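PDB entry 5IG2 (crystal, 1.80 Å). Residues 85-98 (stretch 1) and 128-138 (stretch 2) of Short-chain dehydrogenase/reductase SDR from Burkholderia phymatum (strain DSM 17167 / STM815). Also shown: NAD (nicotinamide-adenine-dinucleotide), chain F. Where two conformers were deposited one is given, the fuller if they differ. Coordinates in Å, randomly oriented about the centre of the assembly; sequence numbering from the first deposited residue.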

# COMPACT_ATOMS: atom_id res chain seq x y z
N ALA B 85 -10.50 -53.72 21.19
CA ALA B 85 -9.61 -53.89 20.05
C ALA B 85 -10.01 -55.11 19.22
O ALA B 85 -10.20 -55.01 18.00
N LEU B 86 -10.16 -56.26 19.87
CA LEU B 86 -10.50 -57.49 19.16
C LEU B 86 -11.89 -57.40 18.55
O LEU B 86 -12.12 -57.91 17.44
N GLU B 87 -12.83 -56.75 19.24
CA GLU B 87 -14.18 -56.61 18.70
C GLU B 87 -14.18 -55.73 17.45
O GLU B 87 -14.89 -56.03 16.48
N ALA B 88 -13.37 -54.67 17.43
CA ALA B 88 -13.36 -53.78 16.27
C ALA B 88 -12.53 -54.34 15.12
O ALA B 88 -12.92 -54.21 13.96
N PHE B 89 -11.38 -54.94 15.40
CA PHE B 89 -10.45 -55.30 14.33
C PHE B 89 -9.96 -56.74 14.36
O PHE B 89 -9.20 -57.12 13.46
N GLY B 90 -10.33 -57.54 15.36
CA GLY B 90 -10.03 -58.96 15.37
C GLY B 90 -8.62 -59.35 15.78
O GLY B 90 -8.39 -60.53 16.09
N LYS B 91 -7.67 -58.42 15.79
CA LYS B 91 -6.26 -58.71 16.01
C LYS B 91 -5.64 -57.54 16.75
O LYS B 91 -6.16 -56.42 16.73
N VAL B 92 -4.51 -57.80 17.41
CA VAL B 92 -3.62 -56.76 17.92
C VAL B 92 -2.20 -57.12 17.51
O VAL B 92 -1.71 -58.20 17.85
N HIS B 93 -1.54 -56.22 16.77
CA HIS B 93 -0.19 -56.50 16.30
C HIS B 93 0.87 -55.63 16.94
O HIS B 93 2.02 -56.07 17.08
N LEU B 94 0.51 -54.41 17.31
CA LEU B 94 1.45 -53.46 17.89
C LEU B 94 0.81 -52.86 19.14
O LEU B 94 -0.32 -52.38 19.09
N LEU B 95 1.54 -52.91 20.26
CA LEU B 95 1.07 -52.33 21.51
C LEU B 95 2.09 -51.33 22.00
O LEU B 95 3.27 -51.67 22.16
N PHE B 96 1.65 -50.10 22.23
CA PHE B 96 2.48 -49.05 22.82
C PHE B 96 1.99 -48.82 24.25
O PHE B 96 0.97 -48.16 24.45
N ASN B 97 2.72 -49.35 25.24
CA ASN B 97 2.41 -49.06 26.65
C ASN B 97 3.12 -47.75 27.00
O ASN B 97 4.26 -47.74 27.47
N ASN B 98 2.44 -46.65 26.75
CA ASN B 98 3.08 -45.35 26.64
C ASN B 98 2.56 -44.30 27.62
O ASN B 98 3.31 -43.39 27.97
N HIS B 128 -0.10 -54.28 33.22
CA HIS B 128 -1.39 -54.75 32.72
C HIS B 128 -1.35 -54.92 31.21
O HIS B 128 -1.90 -55.89 30.67
N GLY B 129 -0.73 -53.97 30.51
CA GLY B 129 -0.63 -54.07 29.06
C GLY B 129 0.05 -55.36 28.63
O GLY B 129 -0.47 -56.11 27.80
N VAL B 130 1.21 -55.65 29.21
CA VAL B 130 1.92 -56.88 28.88
C VAL B 130 1.09 -58.10 29.25
O VAL B 130 0.92 -59.02 28.44
N ARG B 131 0.55 -58.12 30.47
CA ARG B 131 -0.21 -59.28 30.94
C ARG B 131 -1.43 -59.55 30.07
O ARG B 131 -1.74 -60.71 29.78
N VAL B 132 -2.13 -58.51 29.65
CA VAL B 132 -3.36 -58.69 28.89
C VAL B 132 -3.06 -59.02 27.43
O VAL B 132 -3.65 -59.94 26.85
N PHE B 133 -2.14 -58.29 26.81
CA PHE B 133 -1.99 -58.36 25.36
C PHE B 133 -0.96 -59.39 24.90
O PHE B 133 -1.11 -59.94 23.80
N ALA B 134 0.09 -59.65 25.69
CA ALA B 134 1.06 -60.65 25.26
C ALA B 134 0.42 -62.01 24.99
O ALA B 134 0.73 -62.60 23.94
N PRO B 135 -0.47 -62.55 25.84
CA PRO B 135 -1.10 -63.83 25.48
C PRO B 135 -1.90 -63.76 24.19
O PRO B 135 -1.89 -64.71 23.40
N ILE B 136 -2.60 -62.65 23.97
CA ILE B 136 -3.35 -62.48 22.73
C ILE B 136 -2.40 -62.54 21.54
O ILE B 136 -2.64 -63.26 20.56
N MET B 137 -1.29 -61.80 21.61
CA MET B 137 -0.35 -61.77 20.50
C MET B 137 0.30 -63.13 20.28
O MET B 137 0.48 -63.56 19.14
N LEU B 138 0.67 -63.81 21.37
CA LEU B 138 1.28 -65.13 21.23
C LEU B 138 0.31 -66.12 20.58
O LEU B 138 0.73 -66.97 19.78

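Helix 128-138 runs nearly antiparallel to strand 94-97, at an angle of 172° between their N-to-C directions, and the axes approach to 9.3 Å. Because the directions oppose, the start of the helical stretch meets the end of the strand: Gly129 lies level with Asn97, Phe133 with Leu95, and Met137 with Val92. No hydrogen bond crosses between the two stretches, and the 451 Å² buried between them comes largely from apolar packing.

His128 takes no part in the contact. Its CA-to-CB bond points sideways and the imidazole (chi1 m) leads away, with NE2 hydrogen-bonded elsewhere in the structure. Of the three CA pairs that set the register, Gly129 and Asn97 are the closest, their CA atoms 6.3 Å apart. Asn97 (chi1 m) points toward the helix and sets its OD1 3.4 Å from the CA of Gly129. The lack of a side chain is essential to this fit, since a CB at its ideal position would fall 1.9 Å from Asn97 OD1, a clear clash. The carbonyl O of Gly129 also lies 3.6 Å from CD2 of Leu95, while still accepting the helical hydrogen bond from the N of Phe133 at 2.9 Å. Val130, sideways and in the t rotamer, adds a lighter contact, its CG2 4.0 Å from ND2 of Asn97; that amide nitrogen finds its hydrogen-bonding partner elsewhere in the structure.

Arg131 and Val132 make no contact with stretch 1, and the next inward residue is Phe133, one helical turn beyond Gly129. Its side chain (chi1 m, chi2 -88°) points toward the strand and receives Leu95, which adopts the t, p rotamer. CD1 of Leu95 sits over one face of the Phe133 ring, 4.3 Å from the centroid and 16° off the ring normal, a CH-pi contact, while CD2 of Leu95 packs 3.7 Å from CB of Phe133. Val92, in the t rotamer, approaches the same ring obliquely, with CG1 3.9 Å from CD1 of Phe133.

Ala134 points away and Pro135 is exposed; the helix is kinked at this proline, whose N makes no bond to the preceding turn. Ile136 (m, t) then turns toward stretch 1 and meets Leu86 (m, t) of helix 85-89, with CG2 of Ile136 4.1 Å from CD2 of Leu86. This pair extends the contact beyond the strand.

Met137 has the largest area covered by the opposing stretch. Its CA-to-CB bond points sideways, but the extended m, t, t side chain brings its end nearer, so that CE lies 3.7 Å from CB of Leu95 and 3.8 Å from CG1 of Val92. CG of Met137 also rests 3.6 Å from the carbonyl O of Val92. Leu138 is out of reach. The bound NAD lies apart from this packing: its O3D donates a 2.9 Å hydrogen bond to the backbone O of Asn98, just after the strand.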

# COMPACT_ATOMS: atom_id res chain seq x y z
CB ALA B 85 -8.17 -54.03 20.53
CB LEU B 86 -10.40 -58.68 20.11
CG LEU B 86 -8.99 -58.94 20.67
CD1 LEU B 86 -8.98 -60.12 21.62
CD2 LEU B 86 -7.99 -59.15 19.54
CB GLU B 87 -15.11 -56.06 19.78
CG GLU B 87 -16.51 -55.69 19.31
CD GLU B 87 -17.27 -56.86 18.68
OE1 GLU B 87 -18.12 -56.61 17.79
OE2 GLU B 87 -17.02 -58.02 19.07
CB ALA B 88 -12.83 -52.40 16.66
CB PHE B 89 -9.24 -54.35 14.35
CG PHE B 89 -9.59 -52.91 14.19
CD1 PHE B 89 -10.28 -52.47 13.07
CD2 PHE B 89 -9.23 -51.98 15.16
CE1 PHE B 89 -10.60 -51.13 12.91
CE2 PHE B 89 -9.55 -50.63 15.01
CZ PHE B 89 -10.23 -50.21 13.88
CB LYS B 91 -5.50 -58.90 14.69
CG LYS B 91 -6.10 -59.88 13.68
CD LYS B 91 -5.65 -61.30 13.96
CE LYS B 91 -6.05 -62.24 12.82
NZ LYS B 91 -5.37 -61.89 11.53
CB VAL B 92 -3.71 -56.61 19.45
CG1 VAL B 92 -2.77 -55.51 19.92
CG2 VAL B 92 -5.14 -56.31 19.88
CB HIS B 93 -0.10 -56.32 14.78
CG HIS B 93 -1.01 -57.24 14.03
ND1 HIS B 93 -2.19 -56.81 13.47
CD2 HIS B 93 -0.92 -58.56 13.78
CE1 HIS B 93 -2.78 -57.83 12.88
NE2 HIS B 93 -2.03 -58.91 13.05
CB LEU B 94 1.78 -52.37 16.87
CG LEU B 94 2.98 -51.46 17.08
CD1 LEU B 94 4.21 -52.27 17.48
CD2 LEU B 94 3.23 -50.68 15.80
CB LEU B 95 0.84 -53.41 22.58
CG LEU B 95 0.54 -52.86 23.99
CD1 LEU B 95 -0.81 -52.13 24.02
CD2 LEU B 95 0.55 -53.98 25.03
CB PHE B 96 2.41 -47.75 22.02
CG PHE B 96 3.02 -47.82 20.65
CD1 PHE B 96 2.29 -48.25 19.57
CD2 PHE B 96 4.32 -47.39 20.44
CE1 PHE B 96 2.85 -48.30 18.30
CE2 PHE B 96 4.89 -47.43 19.18
CZ PHE B 96 4.15 -47.89 18.11
CB ASN B 97 2.85 -50.19 27.58
CG ASN B 97 2.07 -51.49 27.35
OD1 ASN B 97 0.84 -51.52 27.40
ND2 ASN B 97 2.80 -52.58 27.12
CB ASN B 98 2.92 -44.84 25.19
CG ASN B 98 3.29 -43.38 25.02
OD1 ASN B 98 4.48 -43.02 25.02
ND2 ASN B 98 2.29 -42.54 24.87
CB HIS B 128 -2.50 -53.78 33.10
CG HIS B 128 -2.76 -53.67 34.57
ND1 HIS B 128 -2.80 -54.76 35.41
CD2 HIS B 128 -3.06 -52.59 35.34
CE1 HIS B 128 -3.08 -54.36 36.64
NE2 HIS B 128 -3.25 -53.05 36.62
CB VAL B 130 3.29 -56.90 29.59
CG1 VAL B 130 3.91 -58.31 29.53
CG2 VAL B 130 4.20 -55.84 28.99
CB ARG B 131 -0.64 -59.06 32.40
CG ARG B 131 -1.49 -60.17 32.97
CD ARG B 131 -1.86 -59.89 34.41
NE ARG B 131 -2.50 -58.59 34.58
CZ ARG B 131 -3.78 -58.36 34.31
NH1 ARG B 131 -4.55 -59.34 33.85
NH2 ARG B 131 -4.28 -57.14 34.49
CB VAL B 132 -4.25 -57.45 29.01
CG1 VAL B 132 -5.37 -57.50 27.98
CG2 VAL B 132 -4.82 -57.36 30.44
CB PHE B 133 -1.63 -56.99 24.79
CG PHE B 133 -2.76 -56.01 24.78
CD1 PHE B 133 -3.63 -55.95 23.70
CD2 PHE B 133 -2.96 -55.14 25.85
CE1 PHE B 133 -4.67 -55.03 23.69
CE2 PHE B 133 -4.01 -54.23 25.84
CZ PHE B 133 -4.86 -54.17 24.76
CB ALA B 134 2.21 -60.76 26.27
CB PRO B 135 -2.00 -64.14 26.68
CG PRO B 135 -1.46 -63.32 27.79
CD PRO B 135 -0.92 -62.08 27.15
CB ILE B 136 -4.13 -61.16 22.74
CG1 ILE B 136 -5.18 -61.16 23.86
CG2 ILE B 136 -4.78 -60.90 21.40
CD1 ILE B 136 -5.74 -59.78 24.16
CB MET B 137 0.72 -60.71 20.75
CG MET B 137 0.20 -59.30 20.74
SD MET B 137 1.49 -58.17 21.26
CE MET B 137 0.76 -56.61 20.74
CB LEU B 138 1.74 -65.64 22.59
CG LEU B 138 2.91 -64.86 23.20
CD1 LEU B 138 3.08 -65.19 24.68
CD2 LEU B 138 4.19 -65.17 22.44
PA NAD F . 1.67 -36.33 27.60
O1A NAD F . 1.14 -35.73 28.84
O2A NAD F . 1.64 -35.39 26.39
O5B NAD F . 0.95 -37.70 27.20
C5B NAD F . 0.73 -38.73 28.17
C4B NAD F . -0.73 -39.10 28.10
O4B NAD F . -1.00 -40.16 29.04
C3B NAD F . -1.71 -37.96 28.43
O3B NAD F . -2.64 -37.76 27.37
C2B NAD F . -2.43 -38.46 29.69
O2B NAD F . -3.80 -38.07 29.73
C1B NAD F . -2.30 -39.96 29.54
N9A NAD F . -2.45 -40.71 30.78
C8A NAD F . -1.98 -40.37 32.02
N7A NAD F . -2.37 -41.18 32.98
C5A NAD F . -3.16 -42.11 32.33
C6A NAD F . -3.88 -43.23 32.78
N6A NAD F . -4.01 -43.55 34.07
N1A NAD F . -4.53 -43.98 31.86
C2A NAD F . -4.46 -43.61 30.58
N3A NAD F . -3.83 -42.57 30.03
C4A NAD F . -3.20 -41.85 30.97
O3 NAD F . 3.17 -36.81 27.84
PN NAD F . 4.17 -37.68 26.95
O1N NAD F . 3.62 -37.85 25.58
O2N NAD F . 5.51 -37.07 27.11
O5D NAD F . 4.11 -39.05 27.76
C5D NAD F . 4.22 -40.32 27.09
C4D NAD F . 5.29 -41.13 27.78
O4D NAD F . 6.60 -40.59 27.48
C3D NAD F . 5.19 -41.19 29.31
O3D NAD F . 5.41 -42.52 29.75
C2D NAD F . 6.34 -40.29 29.76
O2D NAD F . 6.80 -40.67 31.05
C1D NAD F . 7.35 -40.61 28.66
N1N NAD F . 8.53 -39.64 28.50
C2N NAD F . 8.28 -38.35 28.20
C3N NAD F . 9.32 -37.46 28.01
C7N NAD F . 9.13 -36.06 27.53
O7N NAD F . 10.04 -35.23 27.70
N7N NAD F . 7.94 -35.72 27.05
C4N NAD F . 10.62 -37.93 28.12
C5N NAD F . 10.85 -39.27 28.41
C6N NAD F . 9.79 -40.11 28.60